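Local coordinates for protein chitin deacetylase (Bombyx mori, PDB 5ZNS) that hydrolyses the N-acetamido groups of N-acetyl-D-glucosamine residues in chitin, releasing acetate and leaving chitosan, as a zinc-dependent deacetylase of the carbohydrate esterase 4 family, at residues A[348-353]-A[365-370]. Sequence-based numbering, arbitrary orientation.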
ATOM      1  N   LYS A 348      20.639  15.524 -15.848  1.00 29.89           N
ATOM      2  CA  LYS A 348      21.283  16.546 -15.024  1.00 33.12           C
ATOM      3  C   LYS A 348      20.772  16.526 -13.587  1.00 34.09           C
ATOM      4  O   LYS A 348      21.467  17.003 -12.684  1.00 35.78           O
ATOM      5  CB  LYS A 348      21.045  17.945 -15.629  1.00 34.25           C
ATOM      6  CG  LYS A 348      19.597  18.435 -15.445  1.00 45.35           C
ATOM      7  CD  LYS A 348      19.206  19.568 -16.399  1.00 47.77           C
ATOM      8  CE  LYS A 348      20.317  20.576 -16.585  1.00 49.52           C
ATOM      9  NZ  LYS A 348      19.765  21.852 -17.118  1.00 61.13           N
ATOM     10  N   GLU A 349      19.570  15.987 -13.353  1.00 32.43           N
ATOM     11  CA  GLU A 349      18.996  15.960 -12.013  1.00 34.66           C
ATOM     12  C   GLU A 349      19.553  14.833 -11.162  1.00 29.19           C
ATOM     13  O   GLU A 349      19.513  14.930  -9.933  1.00 31.79           O
ATOM     14  CB  GLU A 349      17.472  15.825 -12.086  1.00 31.76           C
ATOM     15  CG  GLU A 349      16.751  16.958 -12.806  1.00 27.62           C
ATOM     16  CD  GLU A 349      15.245  16.762 -12.800  1.00 31.18           C
ATOM     17  OE1 GLU A 349      14.649  16.818 -11.703  1.00 32.17           O
ATOM     18  OE2 GLU A 349      14.662  16.528 -13.885  1.00 30.56           O
ATOM     19  N   VAL A 350      20.052  13.767 -11.776  1.00 26.50           N
ATOM     20  CA  VAL A 350      20.754  12.714 -11.045  1.00 34.92           C
ATOM     21  C   VAL A 350      22.196  12.708 -11.552  1.00 29.31           C
ATOM     22  O   VAL A 350      22.608  11.810 -12.298  1.00 29.09           O
ATOM     23  CB  VAL A 350      20.020  11.362 -11.169  1.00 33.34           C
ATOM     24  CG1 VAL A 350      18.603  11.517 -10.671  1.00 31.69           C
ATOM     25  CG2 VAL A 350      19.937  10.879 -12.610  1.00 35.09           C
ATOM     26  N   PRO A 351      22.998  13.699 -11.170  1.00 35.66           N
ATOM     27  CA  PRO A 351      24.296  13.902 -11.832  1.00 36.75           C
ATOM     28  C   PRO A 351      25.233  12.712 -11.662  1.00 40.60           C
ATOM     29  O   PRO A 351      25.404  12.178 -10.561  1.00 36.20           O
ATOM     30  CB  PRO A 351      24.847  15.160 -11.149  1.00 35.73           C
ATOM     31  CG  PRO A 351      24.127  15.231  -9.829  1.00 38.94           C
ATOM     32  CD  PRO A 351      22.749  14.701 -10.116  1.00 34.62           C
ATOM     33  N   GLY A 352      25.840  12.298 -12.773  1.00 42.69           N
ATOM     34  CA  GLY A 352      26.848  11.262 -12.788  1.00 47.83           C
ATOM     35  C   GLY A 352      26.325   9.872 -13.085  1.00 54.70           C
ATOM     36  O   GLY A 352      27.018   9.077 -13.733  1.00 61.15           O
ATOM     37  N   GLU A 353      25.114   9.563 -12.644  1.00 41.87           N
ATOM     38  CA  GLU A 353      24.609   8.212 -12.767  1.00 40.46           C
ATOM     39  C   GLU A 353      24.078   7.951 -14.166  1.00 37.42           C
ATOM     40  O   GLU A 353      23.622   8.854 -14.869  1.00 41.58           O
ATOM     41  CB  GLU A 353      23.502   7.953 -11.747  1.00 33.91           C
ATOM     42  CG  GLU A 353      23.922   8.204 -10.310  1.00 39.64           C
ATOM     43  CD  GLU A 353      22.864   7.769  -9.317  1.00 46.91           C
ATOM     44  OE1 GLU A 353      22.619   6.544  -9.203  1.00 44.50           O
ATOM     45  OE2 GLU A 353      22.271   8.653  -8.661  1.00 35.19           O
ATOM     46  N   VAL A 365      13.977  10.726 -24.011  1.00 27.44           N
ATOM     47  CA  VAL A 365      15.181  11.472 -24.342  1.00 27.51           C
ATOM     48  C   VAL A 365      16.152  11.542 -23.159  1.00 32.95           C
ATOM     49  O   VAL A 365      17.373  11.469 -23.346  1.00 37.16           O
ATOM     50  CB  VAL A 365      14.746  12.858 -24.843  1.00 33.60           C
ATOM     51  CG1 VAL A 365      15.790  13.859 -24.559  1.00 32.13           C
ATOM     52  CG2 VAL A 365      14.411  12.794 -26.347  1.00 31.41           C
ATOM     53  N   ASN A 366      15.652  11.694 -21.930  1.00 29.74           N
ATOM     54  CA  ASN A 366      16.529  11.657 -20.765  1.00 32.17           C
ATOM     55  C   ASN A 366      15.803  10.957 -19.616  1.00 31.71           C
ATOM     56  O   ASN A 366      14.651  10.526 -19.746  1.00 28.28           O
ATOM     57  CB  ASN A 366      17.046  13.067 -20.424  1.00 30.92           C
ATOM     58  CG  ASN A 366      16.025  13.911 -19.695  1.00 44.33           C
ATOM     59  OD1 ASN A 366      14.823  13.781 -19.922  1.00 52.47           O
ATOM     60  ND2 ASN A 366      16.500  14.789 -18.814  1.00 42.40           N
ATOM     61  N   TYR A 367      16.511  10.777 -18.495  1.00 32.07           N
ATOM     62  CA  TYR A 367      15.959   9.992 -17.391  1.00 27.66           C
ATOM     63  C   TYR A 367      14.879  10.796 -16.674  1.00 26.39           C
ATOM     64  O   TYR A 367      15.128  11.935 -16.271  1.00 26.47           O
ATOM     65  CB  TYR A 367      17.047   9.592 -16.395  1.00 25.53           C
ATOM     66  CG  TYR A 367      16.578   8.584 -15.359  1.00 30.46           C
ATOM     67  CD1 TYR A 367      16.102   7.337 -15.752  1.00 24.61           C
ATOM     68  CD2 TYR A 367      16.612   8.872 -13.993  1.00 28.56           C
ATOM     69  CE1 TYR A 367      15.671   6.412 -14.837  1.00 27.17           C
ATOM     70  CE2 TYR A 367      16.172   7.927 -13.049  1.00 27.50           C
ATOM     71  CZ  TYR A 367      15.703   6.704 -13.487  1.00 30.45           C
ATOM     72  OH  TYR A 367      15.256   5.744 -12.603  1.00 37.67           O
ATOM     73  N   PRO A 368      13.682  10.244 -16.506  1.00 25.59           N
ATOM     74  CA  PRO A 368      12.641  10.952 -15.754  1.00 21.79           C
ATOM     75  C   PRO A 368      13.069  11.194 -14.314  1.00 24.64           C
ATOM     76  O   PRO A 368      13.672  10.328 -13.676  1.00 23.23           O
ATOM     77  CB  PRO A 368      11.441   9.998 -15.834  1.00 25.12           C
ATOM     78  CG  PRO A 368      11.721   9.129 -17.033  1.00 21.16           C
ATOM     79  CD  PRO A 368      13.200   8.973 -17.073  1.00 21.72           C
ATOM     80  N   TRP A 369      12.776  12.398 -13.822  1.00 21.02           N
ATOM     81  CA  TRP A 369      13.031  12.785 -12.436  1.00 24.05           C
ATOM     82  C   TRP A 369      12.070  13.914 -12.076  1.00 25.01           C
ATOM     83  O   TRP A 369      11.155  14.231 -12.840  1.00 24.08           O
ATOM     84  CB  TRP A 369      14.496  13.195 -12.228  1.00 22.64           C
ATOM     85  CG  TRP A 369      14.993  13.016 -10.824  1.00 24.54           C
ATOM     86  CD1 TRP A 369      15.315  14.008  -9.935  1.00 21.90           C
ATOM     87  CD2 TRP A 369      15.242  11.773 -10.148  1.00 21.63           C
ATOM     88  NE1 TRP A 369      15.734  13.457  -8.749  1.00 24.45           N
ATOM     89  CE2 TRP A 369      15.705  12.091  -8.854  1.00 19.50           C
ATOM     90  CE3 TRP A 369      15.114  10.426 -10.509  1.00 16.74           C
ATOM     91  CZ2 TRP A 369      16.039  11.112  -7.917  1.00 22.14           C
ATOM     92  CZ3 TRP A 369      15.448   9.459  -9.583  1.00 19.23           C
ATOM     93  CH2 TRP A 369      15.903   9.803  -8.299  1.00 23.48           C
ATOM     94  N   LEU A 370      12.317  14.547 -10.921  1.00 25.52           N
ATOM     95  CA  LEU A 370      11.365  15.482 -10.314  1.00 28.03           C
ATOM     96  C   LEU A 370      10.854  16.532 -11.297  1.00 26.74           C
ATOM     97  O   LEU A 370       9.644  16.764 -11.400  1.00 27.07           O
ATOM     98  CB  LEU A 370      12.011  16.191  -9.121  1.00 26.61           C
ATOM     99  CG  LEU A 370      11.953  15.573  -7.731  1.00 32.76           C
ATOM    100  CD1 LEU A 370      12.538  16.579  -6.768  1.00 31.41           C
ATOM    101  CD2 LEU A 370      10.525  15.212  -7.346  1.00 27.70           C
TER
HETATM  102  O   HOH W   1      15.325  14.641 -15.640  1.00 23.71           O
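Val350 sets its CG1 methyl squarely over one face of the Trp369 indole, 3.4 Å from the centroid of the six-membered ring and 14° off the ring normal: a CH-pi contact. With CG1 anti to the carbonyl carbon (chi1 -57°), the other methyl, CG2, is left to meet Tyr367, its nearest ring atom being CD2 at 4.1 Å. Glu349 works at the indole's edge instead. Its OE1 lies near the ring plane, 3.4 Å from Trp369 CD1, while the carboxylate plane stands 85° to the ring. That oxygen accepts a hydrogen bond from the backbone N of Asn371. The second oxygen, OE2, accepts one from a water 2.7 Å away, which also donates to Tyr367 O at 2.8 Å, so the carboxylate is held at both oxygens. Trp369 is where the two kinds of contact meet; an alanine here would probably leave the Val350 methyl without its aromatic face and open a gap beside the carboxylate. The contact joins the loop between strands 341-345 and 355-359, where Val350 begins a type II turn, to the chain leaving that hairpin. Trp369 also touches Thr104, and the Trp369 side chain lies about 7 Å from that of His105, a zinc ligand. With no direct hydrogen bond between 348-353 and 365-370, the join depends largely on how the indole fits against methyl and carboxylate, with one water bridging.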